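Local atomic coordinates of lactate dehydrogenase, adjacent gene encodes predicted malate dehydrogenase (PDB entry 4ND2), a protein that probably interconverts pyruvate and (S)-lactate, using NADH and NAD(+) as cofactors, as an L-lactate dehydrogenase of the LDH/MDH superfamily. Residues E3-A8 against Y247-K252. Numbering follows the deposited sequence.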
loop_
_atom_site.group_PDB
_atom_site.type_symbol
_atom_site.label_atom_id
_atom_site.label_comp_id
_atom_site.label_asym_id
_atom_site.label_seq_id
_atom_site.Cartn_x
_atom_site.Cartn_y
_atom_site.Cartn_z
ATOM N N GLU A 3 -9.314 -16.003 -12.894
ATOM C CA GLU A 3 -9.541 -14.929 -13.853
ATOM C C GLU A 3 -9.420 -13.590 -13.150
ATOM O O GLU A 3 -9.717 -13.478 -11.959
ATOM C CB GLU A 3 -10.924 -15.063 -14.483
ATOM C CG GLU A 3 -11.045 -16.234 -15.440
ATOM C CD GLU A 3 -12.372 -16.251 -16.167
ATOM O OE1 GLU A 3 -13.415 -16.377 -15.490
ATOM O OE2 GLU A 3 -12.374 -16.140 -17.412
ATOM N N ARG A 4 -8.977 -12.577 -13.890
ATOM C CA ARG A 4 -8.865 -11.229 -13.354
ATOM C C ARG A 4 -10.222 -10.750 -12.852
ATOM O O ARG A 4 -11.251 -11.014 -13.477
ATOM C CB ARG A 4 -8.350 -10.259 -14.418
ATOM C CG ARG A 4 -6.895 -10.460 -14.815
ATOM C CD ARG A 4 -6.399 -9.254 -15.594
ATOM N NE ARG A 4 -4.975 -9.313 -15.924
ATOM C CZ ARG A 4 -4.195 -8.245 -16.109
ATOM N NH1 ARG A 4 -4.678 -7.010 -15.985
ATOM N NH2 ARG A 4 -2.910 -8.410 -16.410
ATOM N N ARG A 5 -10.221 -10.062 -11.716
ATOM C CA ARG A 5 -11.427 -9.413 -11.220
ATOM C C ARG A 5 -11.780 -8.255 -12.151
ATOM O O ARG A 5 -10.894 -7.615 -12.717
ATOM C CB ARG A 5 -11.232 -8.938 -9.781
ATOM C CG ARG A 5 -11.206 -10.093 -8.792
ATOM C CD ARG A 5 -10.467 -9.753 -7.510
ATOM N NE ARG A 5 -10.570 -10.841 -6.531
ATOM C CZ ARG A 5 -9.919 -10.885 -5.369
ATOM N NH1 ARG A 5 -10.089 -11.922 -4.554
ATOM N NH2 ARG A 5 -9.096 -9.906 -5.015
ATOM N N LYS A 6 -13.077 -8.011 -12.316
ATOM C CA LYS A 6 -13.569 -7.061 -13.312
ATOM C C LYS A 6 -14.676 -6.180 -12.740
ATOM O O LYS A 6 -15.693 -6.685 -12.255
ATOM C CB LYS A 6 -14.084 -7.826 -14.537
ATOM C CG LYS A 6 -14.551 -6.948 -15.686
ATOM C CD LYS A 6 -14.935 -7.786 -16.896
ATOM C CE LYS A 6 -15.510 -6.917 -18.004
ATOM N NZ LYS A 6 -15.730 -7.680 -19.261
ATOM N N ILE A 7 -14.465 -4.867 -12.800
ATOM C CA ILE A 7 -15.457 -3.888 -12.370
ATOM C C ILE A 7 -15.924 -3.070 -13.567
ATOM O O ILE A 7 -15.107 -2.507 -14.297
ATOM C CB ILE A 7 -14.894 -2.929 -11.299
ATOM C CG1 ILE A 7 -14.464 -3.718 -10.052
ATOM C CG2 ILE A 7 -15.929 -1.867 -10.940
ATOM C CD1 ILE A 7 -13.801 -2.877 -8.982
ATOM N N ALA A 8 -17.237 -3.009 -13.762
ATOM C CA ALA A 8 -17.828 -2.156 -14.790
ATOM C C ALA A 8 -18.337 -0.872 -14.147
ATOM O O ALA A 8 -19.096 -0.915 -13.177
ATOM C CB ALA A 8 -18.962 -2.880 -15.502
ATOM N N TYR A 247 -16.718 -6.599 -1.190
ATOM C CA TYR A 247 -17.276 -7.704 -1.958
ATOM C C TYR A 247 -16.176 -8.589 -2.545
ATOM O O TYR A 247 -16.173 -9.800 -2.336
ATOM C CB TYR A 247 -18.184 -7.181 -3.080
ATOM C CG TYR A 247 -18.804 -8.280 -3.911
ATOM C CD1 TYR A 247 -19.919 -8.978 -3.455
ATOM C CD2 TYR A 247 -18.273 -8.632 -5.149
ATOM C CE1 TYR A 247 -20.486 -9.995 -4.204
ATOM C CE2 TYR A 247 -18.837 -9.646 -5.909
ATOM C CZ TYR A 247 -19.941 -10.324 -5.431
ATOM O OH TYR A 247 -20.504 -11.327 -6.182
ATOM N N LEU A 248 -15.247 -7.975 -3.275
ATOM C CA LEU A 248 -14.218 -8.719 -4.007
ATOM C C LEU A 248 -13.257 -9.483 -3.099
ATOM O O LEU A 248 -12.772 -10.547 -3.474
ATOM C CB LEU A 248 -13.428 -7.781 -4.929
ATOM C CG LEU A 248 -14.206 -7.211 -6.122
ATOM C CD1 LEU A 248 -13.433 -6.080 -6.788
ATOM C CD2 LEU A 248 -14.523 -8.302 -7.130
ATOM N N LYS A 249 -12.985 -8.940 -1.916
ATOM C CA LYS A 249 -12.081 -9.581 -0.961
ATOM C C LYS A 249 -12.820 -10.326 0.157
ATOM O O LYS A 249 -12.186 -10.863 1.065
ATOM C CB LYS A 249 -11.128 -8.540 -0.375
ATOM C CG LYS A 249 -10.189 -7.950 -1.416
ATOM C CD LYS A 249 -9.459 -6.724 -0.893
ATOM C CE LYS A 249 -8.180 -6.445 -1.671
ATOM N NZ LYS A 249 -7.252 -7.612 -1.756
ATOM N N ASP A 250 -14.152 -10.365 0.080
ATOM C CA ASP A 250 -14.979 -11.093 1.046
ATOM C C ASP A 250 -14.625 -10.683 2.476
ATOM O O ASP A 250 -14.368 -11.531 3.331
ATOM C CB ASP A 250 -14.810 -12.606 0.853
ATOM C CG ASP A 250 -15.754 -13.427 1.727
ATOM O OD1 ASP A 250 -16.919 -13.017 1.922
ATOM O OD2 ASP A 250 -15.322 -14.491 2.219
ATOM N N LYS A 251 -14.614 -9.377 2.722
ATOM C CA LYS A 251 -14.108 -8.829 3.983
ATOM C C LYS A 251 -14.997 -9.067 5.201
ATOM O O LYS A 251 -14.504 -9.028 6.331
ATOM C CB LYS A 251 -13.887 -7.321 3.861
ATOM C CG LYS A 251 -12.698 -6.917 3.013
ATOM C CD LYS A 251 -12.421 -5.434 3.193
ATOM C CE LYS A 251 -11.414 -4.922 2.186
ATOM N NZ LYS A 251 -11.181 -3.460 2.365
ATOM N N LYS A 252 -16.293 -9.281 4.978
ATOM C CA LYS A 252 -17.290 -9.208 6.051
ATOM C C LYS A 252 -17.168 -7.851 6.755
ATOM O O LYS A 252 -17.192 -7.763 7.985
ATOM C CB LYS A 252 -17.128 -10.360 7.058
ATOM C CG LYS A 252 -16.874 -11.728 6.442
ATOM C CD LYS A 252 -17.968 -12.150 5.479
ATOM C CE LYS A 252 -17.718 -13.564 4.977
ATOM N NZ LYS A 252 -18.642 -13.963 3.882
#
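R5 and I7 pack against L248 in a small, mixed contact between the two domains of the subunit, mostly R5 laid over L248, with one apolar I7-L248 pair. R5 lies just ahead of strand 6-10 of the parallel NAD-binding sheet, and I7 lies on that strand. L248 closes helix 234-248 of the C-terminal domain. L248 CD1 meets I7 CD1 at 3.9 Å, and L248 CD2 lies 4.1 Å from R5 CG. In I7, CG1 is anti to the carbonyl carbon (chi1 -61°) and CD1 continues extended (chi2 176°), which carries that end nearer L248. V75 of strand 75-78 touches both I7 and L248.

The R5 side chain runs extended past L248 in the opposite direction. Its guanidinium then lies with one face against the helix end. L248 O sits over that face toward the rim, 3.2 Å from R5 NH1, at an angle too poor for a hydrogen bond. Any attraction is probably electrostatic and van der Waals rather than a directed bond. K249 adds its CG at 4.2 Å from R5 NH2. The two cationic ends are close, with K249 NZ 4.4 Å from R5 NH2, and may repel each other. R5 of the second subunit also brings a like charge near.

Beyond the helix, D250 turns to positive phi (52°), and D250 N bonds back to Y247 O at 3.2 Å. D250 OD1 receives K252 NZ, and OD2 a salt bridge from R4 of the second subunit. The contact joins the start of the first Rossmann-fold strand to the C-terminal end of helix 234-248, closed by a Schellman motif, beside a subunit interface.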